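Local coordinates for protein 4-oxalocrotonase tautomerase isozyme (Methylibium petroleiphilum, PDB 4FDX) that is a small enzyme of the tautomerase family, built from short beta-alpha-beta subunits that assemble into a hexamer, at residues E14-A19 with I42-V47; A22-V27 with D36-L41; E48-S51 with T56-M59. All coordinates share one frame; numbering follows the deposited sequence.

Interaction 1: E14-A19 with I42-V47; sequences EQKRNA and INELGV
Lys16 lies with the root of its side chain over the tip of Ile42 and its far end against the carboxylate of Glu44. The lysine leaves the helix segment 14-19 toward the strand. CG stands beside the backbone N (chi1 -71°), and every later bond is close to trans, so the chain runs out nearly straight along its full length. Lys16 CB is 4.2 Å from Ile42 CD1, a loose aliphatic touch. Further out Lys16 CE lies 3.2 Å from Glu44 OE2, and Lys16 NZ reaches the same oxygen at 3.0 Å. The extended chain of Glu44 crosses the lysine at about a right angle and brings its carboxylate to the ammonium group.

The pair is a salt bridge, although as a hydrogen bond it is weak; Glu44 OE1 stays 3.9 Å from Lys16 NZ, so the grip is one-sided. A stronger polar partner of NZ is the NE2 of His49 of the second subunit, whose side chain also packs on Ile42 and Glu44. The ammonium group therefore has both a carboxylate of its own chain and an imidazole from across the interface. Such a setting would be expected to favour the charged lysine even though most of its surface is buried. Lysine suits the place because its methylenes can lie against an apolar neighbour while its nitrogen reaches the carboxylate and the imidazole.

Ile42, branched at CB and pointing to the helix, also packs on Met5 of the parallel strand 2-8, which touches Ala19 as well. The contact is thus a helix laid on the two parallel strands of its own subunit, a sheet that the second subunit extends, as in the beta-alpha-beta unit that forms the body of tautomerase subunits.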
loop_
_atom_site.group_PDB
_atom_site.type_symbol
_atom_site.label_atom_id
_atom_site.label_comp_id
_atom_site.label_asym_id
_atom_site.label_seq_id
_atom_site.Cartn_x
_atom_site.Cartn_y
_atom_site.Cartn_z
ATOM N N GLU B 14 13.887 0.683 19.903
ATOM C CA GLU B 14 12.974 0.875 21.062
ATOM C C GLU B 14 11.762 1.694 20.735
ATOM O O GLU B 14 10.663 1.320 21.165
ATOM C CB GLU B 14 13.643 1.585 22.233
ATOM C CG GLU B 14 14.502 0.689 23.078
ATOM C CD GLU B 14 15.932 0.539 22.546
ATOM O OE1 GLU B 14 16.306 1.169 21.517
ATOM O OE2 GLU B 14 16.655 -0.283 23.152
ATOM N N GLN B 15 11.918 2.768 19.974
ATOM C CA GLN B 15 10.777 3.616 19.652
ATOM C C GLN B 15 9.824 2.865 18.736
ATOM O O GLN B 15 8.613 2.911 18.912
ATOM C CB GLN B 15 11.245 4.865 18.882
ATOM C CG GLN B 15 11.675 5.980 19.750
ATOM C CD GLN B 15 12.238 7.124 18.928
ATOM O OE1 GLN B 15 13.155 6.924 18.101
ATOM N NE2 GLN B 15 11.677 8.318 19.126
ATOM N N LYS B 16 10.367 2.145 17.764
ATOM C CA LYS B 16 9.518 1.312 16.845
ATOM C C LYS B 16 8.756 0.289 17.703
ATOM O O LYS B 16 7.561 0.034 17.471
ATOM C CB LYS B 16 10.403 0.621 15.780
ATOM C CG LYS B 16 10.982 1.595 14.732
ATOM C CD LYS B 16 12.073 0.812 14.025
ATOM C CE LYS B 16 12.737 1.573 12.922
ATOM N NZ LYS B 16 13.665 0.650 12.234
ATOM N N ARG B 17 9.429 -0.384 18.653
ATOM C CA ARG B 17 8.767 -1.410 19.489
ATOM C C ARG B 17 7.685 -0.751 20.353
ATOM O O ARG B 17 6.563 -1.306 20.474
ATOM C CB ARG B 17 9.796 -2.077 20.397
ATOM C CG ARG B 17 10.680 -3.104 19.626
ATOM C CD ARG B 17 11.540 -3.810 20.674
ATOM N NE ARG B 17 12.609 -4.491 19.975
ATOM C CZ ARG B 17 13.802 -4.732 20.572
ATOM N NH1 ARG B 17 14.007 -4.350 21.855
ATOM N NH2 ARG B 17 14.812 -5.307 19.890
ATOM N N ASN B 18 7.976 0.410 20.920
ATOM C CA ASN B 18 6.921 1.095 21.720
ATOM C C ASN B 18 5.749 1.512 20.842
ATOM O O ASN B 18 4.622 1.320 21.269
ATOM C CB ASN B 18 7.481 2.333 22.451
ATOM C CG ASN B 18 8.535 1.939 23.506
ATOM O OD1 ASN B 18 8.499 0.841 24.067
ATOM N ND2 ASN B 18 9.466 2.914 23.830
ATOM N N ALA B 19 6.032 2.028 19.633
ATOM C CA ALA B 19 4.906 2.359 18.724
ATOM C C ALA B 19 4.048 1.147 18.390
ATOM O O ALA B 19 2.837 1.262 18.363
ATOM C CB ALA B 19 5.499 3.024 17.453
ATOM N N ILE B 42 5.868 -2.068 9.190
ATOM C CA ILE B 42 6.557 -0.755 9.202
ATOM C C ILE B 42 7.364 -0.646 7.958
ATOM O O ILE B 42 8.188 -1.547 7.578
ATOM C CB ILE B 42 7.489 -0.644 10.408
ATOM C CG1 ILE B 42 6.678 -0.556 11.692
ATOM C CG2 ILE B 42 8.322 0.602 10.270
ATOM C CD1 ILE B 42 7.598 -0.660 12.948
ATOM N N ASN B 43 7.162 0.456 7.252
ATOM C CA ASN B 43 7.923 0.763 6.028
ATOM C C ASN B 43 8.701 1.993 6.332
ATOM O O ASN B 43 8.139 3.017 6.583
ATOM C CB ASN B 43 6.978 0.956 4.848
ATOM C CG ASN B 43 7.744 1.343 3.591
ATOM O OD1 ASN B 43 8.727 0.658 3.171
ATOM N ND2 ASN B 43 7.356 2.510 3.010
ATOM N N GLU B 44 10.039 1.883 6.283
ATOM C CA GLU B 44 10.903 3.073 6.477
ATOM C C GLU B 44 11.244 3.726 5.213
ATOM O O GLU B 44 11.544 3.064 4.201
ATOM C CB GLU B 44 12.238 2.684 7.123
ATOM C CG GLU B 44 12.132 2.191 8.521
ATOM C CD GLU B 44 13.536 2.089 9.122
ATOM O OE1 GLU B 44 14.335 1.300 8.491
ATOM O OE2 GLU B 44 13.715 2.810 10.130
ATOM N N LEU B 45 11.126 5.030 5.205
ATOM C CA LEU B 45 11.403 5.811 4.035
ATOM C C LEU B 45 12.714 6.566 4.169
ATOM O O LEU B 45 12.946 7.285 5.099
ATOM C CB LEU B 45 10.337 6.889 3.874
ATOM C CG LEU B 45 8.906 6.380 3.640
ATOM C CD1 LEU B 45 7.911 7.492 3.978
ATOM C CD2 LEU B 45 8.746 5.823 2.272
ATOM N N GLY B 46 13.522 6.409 3.157
ATOM C CA GLY B 46 14.735 7.235 3.085
ATOM C C GLY B 46 14.353 8.663 2.833
ATOM O O GLY B 46 13.288 8.936 2.252
ATOM N N VAL B 47 15.198 9.579 3.289
ATOM C CA VAL B 47 14.905 11.010 3.211
ATOM C C VAL B 47 14.810 11.459 1.755
ATOM O O VAL B 47 14.120 12.475 1.499
ATOM C CB VAL B 47 15.875 11.955 3.992
ATOM C CG1 VAL B 47 15.520 12.010 5.489
ATOM C CG2 VAL B 47 17.311 11.615 3.699
#

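Interaction 2: A22-V27 with D36-L41; sequences AITEAV and DQVRIL
Ile40 reaches from the strand to the helix segment 22-27 with its longer branch. Its CB holds that branch on the helix side, with CG1 anti to the carbonyl carbon (chi1 -58°). Ile40 CG1 comes to 4.1 Å from Thr24 OG1, and CD1, carried straight onward from it, ends in the angle between two consecutive helix residues. There Ile40 CD1 is 3.4 Å from Thr24 OG1 and 3.7 Å from Ile23 CG2, so one methyl meets a hydroxyl oxygen and a hydrocarbon branch at once.

Two residues earlier in the chain, Val38 continues the same seam. Val38 CG2 lies 3.7 Å from Val27 CG1, a plain methyl-to-methyl contact. Val38 CB is 4.0 Å from Thr24 CG2, where the two side chains pass each other in opposite directions. Valine and isoleucine, branched at CB, fill such a surface without much freedom to rotate away. Val27 and Ile23 extend it to Ile3 of strand 2-8; Ile23 also packs on Val27 of the third subunit, and Val27 on Ile23 of that subunit.

Threonine is the mixed member. Its methyl joins the apolar layer, while OG1 is hydrogen-bonded to Val20 O one helical turn back and also accepts from a water. That water gives its other hydrogen to Val38 O, with 2.8 Å from the water oxygen to each of Thr24 OG1 and Val38 O. It adds a polar bridge between the helix and the residue before the strand, alongside the direct methyl contacts. Within segment 36-41, Arg39, whose CB points away from the helix, binds Asp36 O through NH1, tying the strand start to the preceding 3-10 turn.

No direct hydrogen bond joins the two segments. Their cohesion is therefore largely hydrophobic, with the buried hydroxyl satisfied by its own helix and by one shared water.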
loop_
_atom_site.group_PDB
_atom_site.type_symbol
_atom_site.label_atom_id
_atom_site.label_comp_id
_atom_site.label_asym_id
_atom_site.label_seq_id
_atom_site.Cartn_x
_atom_site.Cartn_y
_atom_site.Cartn_z
ATOM N N ALA B 22 1.862 0.330 21.393
ATOM C CA ALA B 22 0.887 1.343 21.673
ATOM C C ALA B 22 -0.187 1.371 20.604
ATOM O O ALA B 22 -1.378 1.444 20.909
ATOM C CB ALA B 22 1.617 2.679 21.815
ATOM N N ILE B 23 0.235 1.243 19.343
ATOM C CA ILE B 23 -0.784 1.210 18.251
ATOM C C ILE B 23 -1.672 -0.010 18.399
ATOM O O ILE B 23 -2.899 0.052 18.229
ATOM C CB ILE B 23 -0.114 1.287 16.828
ATOM C CG1 ILE B 23 0.519 2.672 16.656
ATOM C CG2 ILE B 23 -1.141 0.999 15.706
ATOM C CD1 ILE B 23 1.499 2.766 15.464
ATOM N N THR B 24 -1.076 -1.151 18.685
ATOM C CA THR B 24 -1.859 -2.399 18.824
ATOM C C THR B 24 -2.912 -2.261 19.903
ATOM O O THR B 24 -4.061 -2.523 19.648
ATOM C CB THR B 24 -0.918 -3.576 19.129
ATOM O OG1 THR B 24 -0.045 -3.745 17.951
ATOM C CG2 THR B 24 -1.693 -4.865 19.284
ATOM N N GLU B 25 -2.495 -1.789 21.079
ATOM C CA GLU B 25 -3.460 -1.650 22.177
ATOM C C GLU B 25 -4.530 -0.587 21.875
ATOM O O GLU B 25 -5.698 -0.813 22.270
ATOM C CB GLU B 25 -2.666 -1.368 23.461
ATOM C CG GLU B 25 -1.819 -2.570 23.908
ATOM C CD GLU B 25 -2.557 -3.924 24.025
ATOM O OE1 GLU B 25 -3.779 -3.981 24.290
ATOM O OE2 GLU B 25 -1.913 -4.970 23.818
ATOM N N ALA B 26 -4.182 0.475 21.137
ATOM C CA ALA B 26 -5.156 1.500 20.694
ATOM C C ALA B 26 -6.233 0.834 19.847
ATOM O O ALA B 26 -7.411 1.114 20.035
ATOM C CB ALA B 26 -4.460 2.631 19.916
ATOM N N VAL B 27 -5.824 -0.086 18.960
ATOM C CA VAL B 27 -6.746 -0.738 17.980
ATOM C C VAL B 27 -7.609 -1.758 18.766
ATOM O O VAL B 27 -8.829 -1.769 18.608
ATOM C CB VAL B 27 -5.907 -1.394 16.876
ATOM C CG1 VAL B 27 -6.766 -2.385 16.063
ATOM C CG2 VAL B 27 -5.416 -0.292 15.942
ATOM N N ASP B 36 -4.129 -10.755 18.749
ATOM C CA ASP B 36 -3.655 -11.609 17.665
ATOM C C ASP B 36 -4.372 -11.290 16.334
ATOM O O ASP B 36 -3.956 -11.921 15.290
ATOM C CB ASP B 36 -3.881 -13.114 18.056
ATOM C CG ASP B 36 -5.373 -13.401 18.264
ATOM O OD1 ASP B 36 -6.154 -13.217 17.303
ATOM O OD2 ASP B 36 -5.803 -13.743 19.385
ATOM N N GLN B 37 -5.402 -10.390 16.302
ATOM C CA GLN B 37 -6.024 -9.995 15.021
ATOM C C GLN B 37 -5.368 -8.709 14.489
ATOM O O GLN B 37 -5.849 -8.142 13.495
ATOM C CB GLN B 37 -7.518 -9.759 15.164
ATOM C CG GLN B 37 -8.317 -11.044 15.547
ATOM C CD GLN B 37 -9.785 -10.655 15.871
ATOM O OE1 GLN B 37 -10.132 -10.328 17.001
ATOM N NE2 GLN B 37 -10.600 -10.633 14.857
ATOM N N VAL B 38 -4.339 -8.205 15.220
ATOM C CA VAL B 38 -3.744 -6.888 14.856
ATOM C C VAL B 38 -2.322 -7.059 14.354
ATOM O O VAL B 38 -1.446 -7.508 15.108
ATOM C CB VAL B 38 -3.756 -5.881 16.014
ATOM C CG1 VAL B 38 -3.275 -4.510 15.535
ATOM C CG2 VAL B 38 -5.196 -5.750 16.501
ATOM N N ARG B 39 -2.131 -6.772 13.059
ATOM C CA ARG B 39 -0.767 -6.854 12.489
ATOM C C ARG B 39 -0.297 -5.468 12.021
ATOM O O ARG B 39 -1.103 -4.664 11.560
ATOM C CB ARG B 39 -0.771 -7.799 11.288
ATOM C CG ARG B 39 -0.888 -9.251 11.768
ATOM C CD ARG B 39 -1.265 -10.159 10.579
ATOM N NE ARG B 39 -1.097 -11.534 11.073
ATOM C CZ ARG B 39 -1.885 -12.069 11.997
ATOM N NH1 ARG B 39 -2.980 -11.484 12.440
ATOM N NH2 ARG B 39 -1.615 -13.316 12.425
ATOM N N ILE B 40 0.954 -5.119 12.338
ATOM C CA ILE B 40 1.492 -3.863 11.870
ATOM C C ILE B 40 2.714 -4.168 11.012
ATOM O O ILE B 40 3.617 -5.028 11.387
ATOM C CB ILE B 40 1.952 -3.007 13.106
ATOM C CG1 ILE B 40 0.719 -2.799 14.025
ATOM C CG2 ILE B 40 2.476 -1.667 12.548
ATOM C CD1 ILE B 40 0.956 -1.999 15.261
ATOM N N LEU B 41 2.802 -3.442 9.893
ATOM C CA LEU B 41 3.949 -3.565 8.970
ATOM C C LEU B 41 4.569 -2.162 8.990
ATOM O O LEU B 41 3.830 -1.194 8.775
ATOM C CB LEU B 41 3.464 -3.854 7.511
ATOM C CG LEU B 41 2.896 -5.242 7.332
ATOM C CD1 LEU B 41 1.714 -5.670 8.217
ATOM C CD2 LEU B 41 2.548 -5.337 5.874
HETATM O O HOH W 1 0.593 -5.960 16.358
#

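Interaction 3: E48-S51 with T56-M59; sequences EHFS and TAAM
A capping box starts helix 57-63 directly at the end of a small antiparallel hairpin, where Thr56 and Ala57 meet Phe50 and Ser51. Thr56 is the N-cap. Its OG1 lies between the backbone N and the carbonyl carbon (chi1 68°), and from there Thr56 OG1 accepts from Met59 N at 3.2 Å. In return Thr56 N makes a weak bond to Met59 SD, the sulfur taking the place of the carboxylate or amide oxygen found in many such boxes. Threonine suits the position because its hydroxyl can serve the first turn while its methyl meets the other segment: Thr56 CG2 lies 3.6 Å from Glu48 O.

Across the segments, Ser51 and Thr56 form a non-hydrogen-bonded antiparallel pair, their side chains on the same face of the sheet. Phe50 O takes the amide of the first helical residue, Ala57 N to Phe50 O being 2.8 Å, with a C=O...N angle of 165°, so the amide meets the carbonyl nearly head-on. The same oxygen also meets the CA hydrogen of Thr56, Thr56 CA being 3.1 Å from Phe50 O. The Phe50 ring presents an edge to Ala57, with 4.4 Å between Phe50 CD2 and Ala57 CB. Small alanines let the helix sit close here, and Ala58 CB comes within 4.1 Å of Glu48 N.

Ala57 and Phe50 both rest on Leu8 of strand 2-8, and Val47 packs on both alanines, its backbone bonded to that of Ala58. Phe50 and Ser51 also pair with a strand of the fourth subunit, so the hairpin continues that subunit's sheet, and Met59 in the first helical turn packs on Arg17 of the same neighbour.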
loop_
_atom_site.group_PDB
_atom_site.type_symbol
_atom_site.label_atom_id
_atom_site.label_comp_id
_atom_site.label_asym_id
_atom_site.label_seq_id
_atom_site.Cartn_x
_atom_site.Cartn_y
_atom_site.Cartn_z
ATOM N N GLU B 48 15.432 10.754 0.793
ATOM C CA GLU B 48 15.226 11.051 -0.569
ATOM C C GLU B 48 13.881 10.516 -1.199
ATOM O O GLU B 48 13.538 10.759 -2.346
ATOM C CB GLU B 48 16.484 10.526 -1.287
ATOM C CG GLU B 48 16.720 8.982 -1.270
ATOM C CD GLU B 48 17.019 8.178 0.034
ATOM O OE1 GLU B 48 17.057 8.652 1.172
ATOM O OE2 GLU B 48 17.295 6.948 -0.127
ATOM N N HIS B 49 13.124 9.811 -0.379
ATOM C CA HIS B 49 11.940 9.053 -0.779
ATOM C C HIS B 49 10.673 9.504 -0.119
ATOM O O HIS B 49 9.645 8.814 -0.189
ATOM C CB HIS B 49 12.179 7.569 -0.519
ATOM C CG HIS B 49 13.149 6.944 -1.467
ATOM N ND1 HIS B 49 13.723 5.723 -1.179
ATOM C CD2 HIS B 49 13.695 7.404 -2.666
ATOM C CE1 HIS B 49 14.565 5.403 -2.236
ATOM N NE2 HIS B 49 14.581 6.466 -3.100
ATOM N N PHE B 50 10.692 10.698 0.479
ATOM C CA PHE B 50 9.488 11.264 1.022
ATOM C C PHE B 50 9.466 12.737 0.727
ATOM O O PHE B 50 10.492 13.405 0.926
ATOM C CB PHE B 50 9.396 11.033 2.557
ATOM C CG PHE B 50 8.181 11.698 3.134
ATOM C CD1 PHE B 50 6.861 11.270 2.805
ATOM C CD2 PHE B 50 8.333 12.805 3.914
ATOM C CE1 PHE B 50 5.749 11.948 3.390
ATOM C CE2 PHE B 50 7.277 13.459 4.506
ATOM C CZ PHE B 50 5.971 13.081 4.177
ATOM N N SER B 51 8.336 13.253 0.215
ATOM C CA SER B 51 8.251 14.673 -0.098
ATOM C C SER B 51 6.964 15.299 0.377
ATOM O O SER B 51 5.934 14.607 0.496
ATOM C CB SER B 51 8.345 14.980 -1.596
ATOM O OG SER B 51 7.245 14.485 -2.320
ATOM N N THR B 56 11.822 16.881 -1.246
ATOM C CA THR B 56 12.098 15.735 -0.393
ATOM C C THR B 56 12.644 16.109 0.935
ATOM O O THR B 56 13.198 17.212 1.048
ATOM C CB THR B 56 13.092 14.744 -1.005
ATOM O OG1 THR B 56 14.399 15.362 -1.084
ATOM C CG2 THR B 56 12.607 14.243 -2.339
ATOM N N ALA B 57 12.406 15.204 1.912
ATOM C CA ALA B 57 12.783 15.442 3.339
ATOM C C ALA B 57 14.311 15.726 3.346
ATOM O O ALA B 57 14.784 16.581 4.095
ATOM C CB ALA B 57 12.497 14.196 4.198
ATOM N N ALA B 58 15.049 15.046 2.481
ATOM C CA ALA B 58 16.516 15.327 2.310
ATOM C C ALA B 58 16.691 16.814 1.948
ATOM O O ALA B 58 17.501 17.478 2.556
ATOM C CB ALA B 58 17.166 14.440 1.258
ATOM N N MET B 59 15.974 17.312 0.970
ATOM C CA MET B 59 16.246 18.677 0.515
ATOM C C MET B 59 15.780 19.622 1.595
ATOM O O MET B 59 16.363 20.741 1.733
ATOM C CB MET B 59 15.479 19.053 -0.771
ATOM C CG MET B 59 15.808 18.191 -2.011
ATOM S SD MET B 59 14.382 18.101 -3.238
ATOM C CE MET B 59 14.120 19.847 -3.648
#

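How the interactions relate
Interactions 1 and 2 hold the same two elements, helix 13-31 and strand 39-45, with interaction 2 nested inside the loop closed by interaction 1; their centres are about 14 Å apart. Both are buried, but interaction 2 is mainly aliphatic with a water bridge, whereas interaction 1 ends in a lysine shared between Glu44 and His49 of the second subunit. Interaction 3 is only partly buried and relies on backbone hydrogen bonding and helix capping in a local hairpin. It adjoins interaction 1 through a probable hydrogen bond from Ala58 N to Val47 O, but does not touch interaction 2, which lies on the opposite side of the chain's centre.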